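Local coordinates for RNA-binding protein with serine-rich domain 1 (Homo sapiens, PDB 4A8X), which serves as an auxiliary component of the splicing-dependent exon junction complex and, through the RRM domain present here, takes part in forming the ASAP complex, at residues K30-M36 / Y49-E55. Sequence-based numbering, arbitrary orientation.
Sequences KIKMIDM and YAYVEFE
A classic beta bulge can be built into the edge of an RNA recognition motif, as the hairpin of strands 31-39 and 46-54 illustrates. Segments 30-36 and 49-55 run antiparallel, their axes 161° apart and 4.6 Å at closest approach. D35 and Y51 form a hydrogen-bonded pair (D35 N to Y51 O 3.0 Å, Y51 N to D35 O 2.8 Å), I34 and V52 a non-hydrogen-bonded one (CA-CA 4.8 Å), M33 and E53 another hydrogen-bonded one (E53 N to M33 O 2.9 Å). K32 (phi/psi -98/-25°) interrupts the extended backbone: E53 O accepts hydrogen bonds from K32 N (2.8 Å) and, weakly, M33 N (3.4 Å). The register slips by one, making I31-F54 a non-hydrogen-bonded pair (CA-CA 4.5 Å), before E55 N donates a hydrogen bond to K30 O (3.0 Å). In this beta-alpha-beta-beta-alpha-beta fold, one sheet face packs against both helices: I31, with chi1 in the m well, places CD1 3.7 Å from V52 CG1 and touches F25 of helix 18-26, while F54 touches A63 of helix 57-67. On the opposite face M33 and D35 touch W86, and Y51 meets H8 edge-to-face; Y49 and Y51 are the RNP1 aromatics, which in canonical RRMs contact RNA.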
ATOM      1  N   LYS A  30      -1.577   2.804  25.537  1.00 30.90           N
ATOM      2  CA  LYS A  30      -0.312   3.503  25.584  1.00 31.33           C
ATOM      3  C   LYS A  30       0.818   2.578  25.146  1.00 29.87           C
ATOM      4  O   LYS A  30       1.018   1.517  25.724  1.00 28.57           O
ATOM      5  CB  LYS A  30      -0.010   3.942  27.014  1.00 41.64           C
ATOM      6  CG  LYS A  30       1.153   4.883  27.117  1.00 49.71           C
ATOM      7  CD  LYS A  30       0.810   6.250  26.541  1.00 56.50           C
ATOM      8  CE  LYS A  30       2.027   7.185  26.552  1.00 63.33           C
ATOM      9  NZ  LYS A  30       1.709   8.569  26.046  1.00 66.07           N
ATOM     10  N   ILE A  31       1.565   3.015  24.151  1.00 26.89           N
ATOM     11  CA  ILE A  31       2.640   2.217  23.594  1.00 28.10           C
ATOM     12  C   ILE A  31       3.939   2.578  24.309  1.00 31.93           C
ATOM     13  O   ILE A  31       4.305   3.749  24.415  1.00 34.44           O
ATOM     14  CB  ILE A  31       2.778   2.444  22.088  1.00 25.24           C
ATOM     15  CG1 ILE A  31       1.494   1.966  21.386  1.00 28.36           C
ATOM     16  CG2 ILE A  31       3.975   1.685  21.586  1.00 23.08           C
ATOM     17  CD1 ILE A  31       1.494   2.090  19.907  1.00 26.42           C
ATOM     18  N   LYS A  32       4.615   1.563  24.825  1.00 27.70           N
ATOM     19  CA  LYS A  32       5.858   1.751  25.565  1.00 35.52           C
ATOM     20  C   LYS A  32       7.094   1.516  24.704  1.00 33.15           C
ATOM     21  O   LYS A  32       8.167   2.029  25.014  1.00 30.66           O
ATOM     22  CB  LYS A  32       5.866   0.794  26.751  1.00 41.00           C
ATOM     23  CG  LYS A  32       7.203   0.673  27.432  1.00 52.49           C
ATOM     24  CD  LYS A  32       7.141  -0.284  28.629  1.00 58.52           C
ATOM     25  CE  LYS A  32       8.311  -0.046  29.576  1.00 63.55           C
ATOM     26  NZ  LYS A  32       8.013  -0.530  30.959  1.00 67.05           N
ATOM     27  N   MET A  33       6.961   0.724  23.638  1.00 27.15           N
ATOM     28  CA  MET A  33       8.083   0.472  22.727  1.00 31.75           C
ATOM     29  C   MET A  33       7.576  -0.032  21.379  1.00 30.78           C
ATOM     30  O   MET A  33       6.563  -0.739  21.332  1.00 27.59           O
ATOM     31  CB  MET A  33       9.033  -0.561  23.335  1.00 35.34           C
ATOM     32  CG  MET A  33      10.376  -0.642  22.638  1.00 40.78           C
ATOM     33  SD  MET A  33      11.647   0.445  23.380  1.00 53.50           S
ATOM     34  CE  MET A  33      11.561   0.044  25.130  1.00 58.87           C
ATOM     35  N   ILE A  34       8.250   0.375  20.292  1.00 25.89           N
ATOM     36  CA  ILE A  34       8.002  -0.176  18.964  1.00 27.04           C
ATOM     37  C   ILE A  34       9.307  -0.632  18.311  1.00 30.82           C
ATOM     38  O   ILE A  34      10.362   0.009  18.455  1.00 32.65           O
ATOM     39  CB  ILE A  34       7.339   0.838  18.017  1.00 28.32           C
ATOM     40  CG1 ILE A  34       6.049   1.391  18.634  1.00 30.70           C
ATOM     41  CG2 ILE A  34       7.010   0.172  16.689  1.00 25.63           C
ATOM     42  CD1 ILE A  34       5.187   2.144  17.650  1.00 25.37           C
ATOM     43  N   ASP A  35       9.247  -1.758  17.607  1.00 29.65           N
ATOM     44  CA  ASP A  35      10.405  -2.238  16.852  1.00 29.62           C
ATOM     45  C   ASP A  35       9.954  -2.645  15.449  1.00 31.68           C
ATOM     46  O   ASP A  35       9.192  -3.609  15.292  1.00 28.27           O
ATOM     47  CB  ASP A  35      11.033  -3.422  17.571  1.00 34.33           C
ATOM     48  CG  ASP A  35      12.238  -4.005  16.819  1.00 40.03           C
ATOM     49  OD1 ASP A  35      12.813  -3.316  15.940  1.00 37.38           O
ATOM     50  OD2 ASP A  35      12.614  -5.159  17.121  1.00 44.26           O
ATOM     51  N   MET A  36      10.395  -1.888  14.447  1.00 27.87           N
ATOM     52  CA  MET A  36      10.036  -2.111  13.065  1.00 30.52           C
ATOM     53  C   MET A  36      11.336  -2.231  12.211  1.00 28.78           C
ATOM     54  O   MET A  36      11.838  -1.256  11.663  1.00 30.10           O
ATOM     55  CB  MET A  36       9.148  -0.961  12.598  1.00 29.16           C
ATOM     56  CG  MET A  36       8.508  -1.127  11.242  1.00 33.67           C
ATOM     57  SD  MET A  36       6.959  -0.147  11.174  1.00 36.67           S
ATOM     58  CE  MET A  36       6.521  -0.378   9.465  1.00 33.67           C
ATOM     59  N   TYR A  49       6.842  -6.080   9.009  1.00 20.88           N
ATOM     60  CA  TYR A  49       6.265  -6.383  10.300  1.00 20.09           C
ATOM     61  C   TYR A  49       6.755  -5.412  11.388  1.00 21.17           C
ATOM     62  O   TYR A  49       7.727  -4.678  11.180  1.00 20.12           O
ATOM     63  CB  TYR A  49       6.568  -7.812  10.682  1.00 20.84           C
ATOM     64  CG  TYR A  49       8.018  -8.107  10.965  1.00 24.71           C
ATOM     65  CD1 TYR A  49       8.570  -7.857  12.205  1.00 28.88           C
ATOM     66  CD2 TYR A  49       8.839  -8.629   9.965  1.00 30.73           C
ATOM     67  CE1 TYR A  49       9.925  -8.137  12.460  1.00 35.86           C
ATOM     68  CE2 TYR A  49      10.173  -8.916  10.204  1.00 35.77           C
ATOM     69  CZ  TYR A  49      10.712  -8.667  11.451  1.00 36.84           C
ATOM     70  OH  TYR A  49      12.038  -8.949  11.668  1.00 35.90           O
ATOM     71  N   ALA A  50       6.055  -5.408  12.531  1.00 18.70           N
ATOM     72  CA  ALA A  50       6.447  -4.597  13.677  1.00 22.82           C
ATOM     73  C   ALA A  50       6.100  -5.302  14.991  1.00 24.77           C
ATOM     74  O   ALA A  50       5.149  -6.084  15.052  1.00 24.29           O
ATOM     75  CB  ALA A  50       5.754  -3.236  13.638  1.00 21.74           C
ATOM     76  N   TYR A  51       6.872  -5.023  16.040  1.00 22.14           N
ATOM     77  CA  TYR A  51       6.435  -5.396  17.384  1.00 23.58           C
ATOM     78  C   TYR A  51       5.978  -4.136  18.104  1.00 27.09           C
ATOM     79  O   TYR A  51       6.614  -3.068  18.001  1.00 30.54           O
ATOM     80  CB  TYR A  51       7.549  -6.061  18.171  1.00 24.07           C
ATOM     81  CG  TYR A  51       8.037  -7.357  17.606  1.00 28.33           C
ATOM     82  CD1 TYR A  51       7.505  -8.565  18.042  1.00 30.21           C
ATOM     83  CD2 TYR A  51       9.042  -7.386  16.655  1.00 31.88           C
ATOM     84  CE1 TYR A  51       7.974  -9.781  17.540  1.00 34.94           C
ATOM     85  CE2 TYR A  51       9.533  -8.606  16.154  1.00 38.47           C
ATOM     86  CZ  TYR A  51       8.975  -9.794  16.610  1.00 38.12           C
ATOM     87  OH  TYR A  51       9.406 -11.004  16.133  1.00 37.27           O
ATOM     88  N   VAL A  52       4.858  -4.249  18.805  1.00 22.12           N
ATOM     89  CA  VAL A  52       4.341  -3.151  19.613  1.00 22.93           C
ATOM     90  C   VAL A  52       4.123  -3.631  21.063  1.00 25.32           C
ATOM     91  O   VAL A  52       3.439  -4.632  21.303  1.00 21.52           O
ATOM     92  CB  VAL A  52       3.031  -2.582  19.008  1.00 26.90           C
ATOM     93  CG1 VAL A  52       2.469  -1.489  19.887  1.00 27.65           C
ATOM     94  CG2 VAL A  52       3.307  -2.023  17.582  1.00 27.27           C
ATOM     95  N   GLU A  53       4.716  -2.926  22.019  1.00 24.36           N
ATOM     96  CA  GLU A  53       4.550  -3.281  23.430  1.00 28.01           C
ATOM     97  C   GLU A  53       3.734  -2.213  24.119  1.00 26.68           C
ATOM     98  O   GLU A  53       4.087  -1.034  24.066  1.00 25.54           O
ATOM     99  CB  GLU A  53       5.908  -3.443  24.120  1.00 27.26           C
ATOM    100  CG  GLU A  53       5.760  -3.668  25.603  1.00 48.86           C
ATOM    101  CD  GLU A  53       7.052  -4.039  26.280  1.00 52.76           C
ATOM    102  OE1 GLU A  53       7.789  -3.117  26.688  1.00 53.06           O
ATOM    103  OE2 GLU A  53       7.315  -5.256  26.424  1.00 55.34           O
ATOM    104  N   PHE A  54       2.646  -2.637  24.758  1.00 23.92           N
ATOM    105  CA  PHE A  54       1.752  -1.730  25.456  1.00 24.35           C
ATOM    106  C   PHE A  54       2.112  -1.693  26.938  1.00 27.10           C
ATOM    107  O   PHE A  54       2.910  -2.502  27.420  1.00 30.19           O
ATOM    108  CB  PHE A  54       0.306  -2.159  25.293  1.00 23.57           C
ATOM    109  CG  PHE A  54      -0.215  -2.015  23.895  1.00 24.31           C
ATOM    110  CD1 PHE A  54      -0.729  -0.783  23.454  1.00 25.23           C
ATOM    111  CD2 PHE A  54      -0.193  -3.095  23.014  1.00 22.46           C
ATOM    112  CE1 PHE A  54      -1.215  -0.639  22.163  1.00 22.28           C
ATOM    113  CE2 PHE A  54      -0.649  -2.956  21.690  1.00 23.77           C
ATOM    114  CZ  PHE A  54      -1.175  -1.714  21.264  1.00 19.22           C
ATOM    115  N   GLU A  55       1.516  -0.744  27.644  1.00 26.49           N
ATOM    116  CA  GLU A  55       1.726  -0.581  29.068  1.00 28.86           C
ATOM    117  C   GLU A  55       1.070  -1.690  29.899  1.00 35.53           C
ATOM    118  O   GLU A  55       1.558  -2.036  30.989  1.00 35.28           O
ATOM    119  CB  GLU A  55       1.181   0.797  29.478  1.00 39.65           C
ATOM    120  CG  GLU A  55       1.430   1.120  30.906  1.00 48.55           C
ATOM    121  CD  GLU A  55       0.816   2.448  31.343  1.00 51.80           C
ATOM    122  OE1 GLU A  55      -0.093   2.986  30.641  1.00 49.33           O
ATOM    123  OE2 GLU A  55       1.264   2.942  32.403  1.00 57.74           O
TER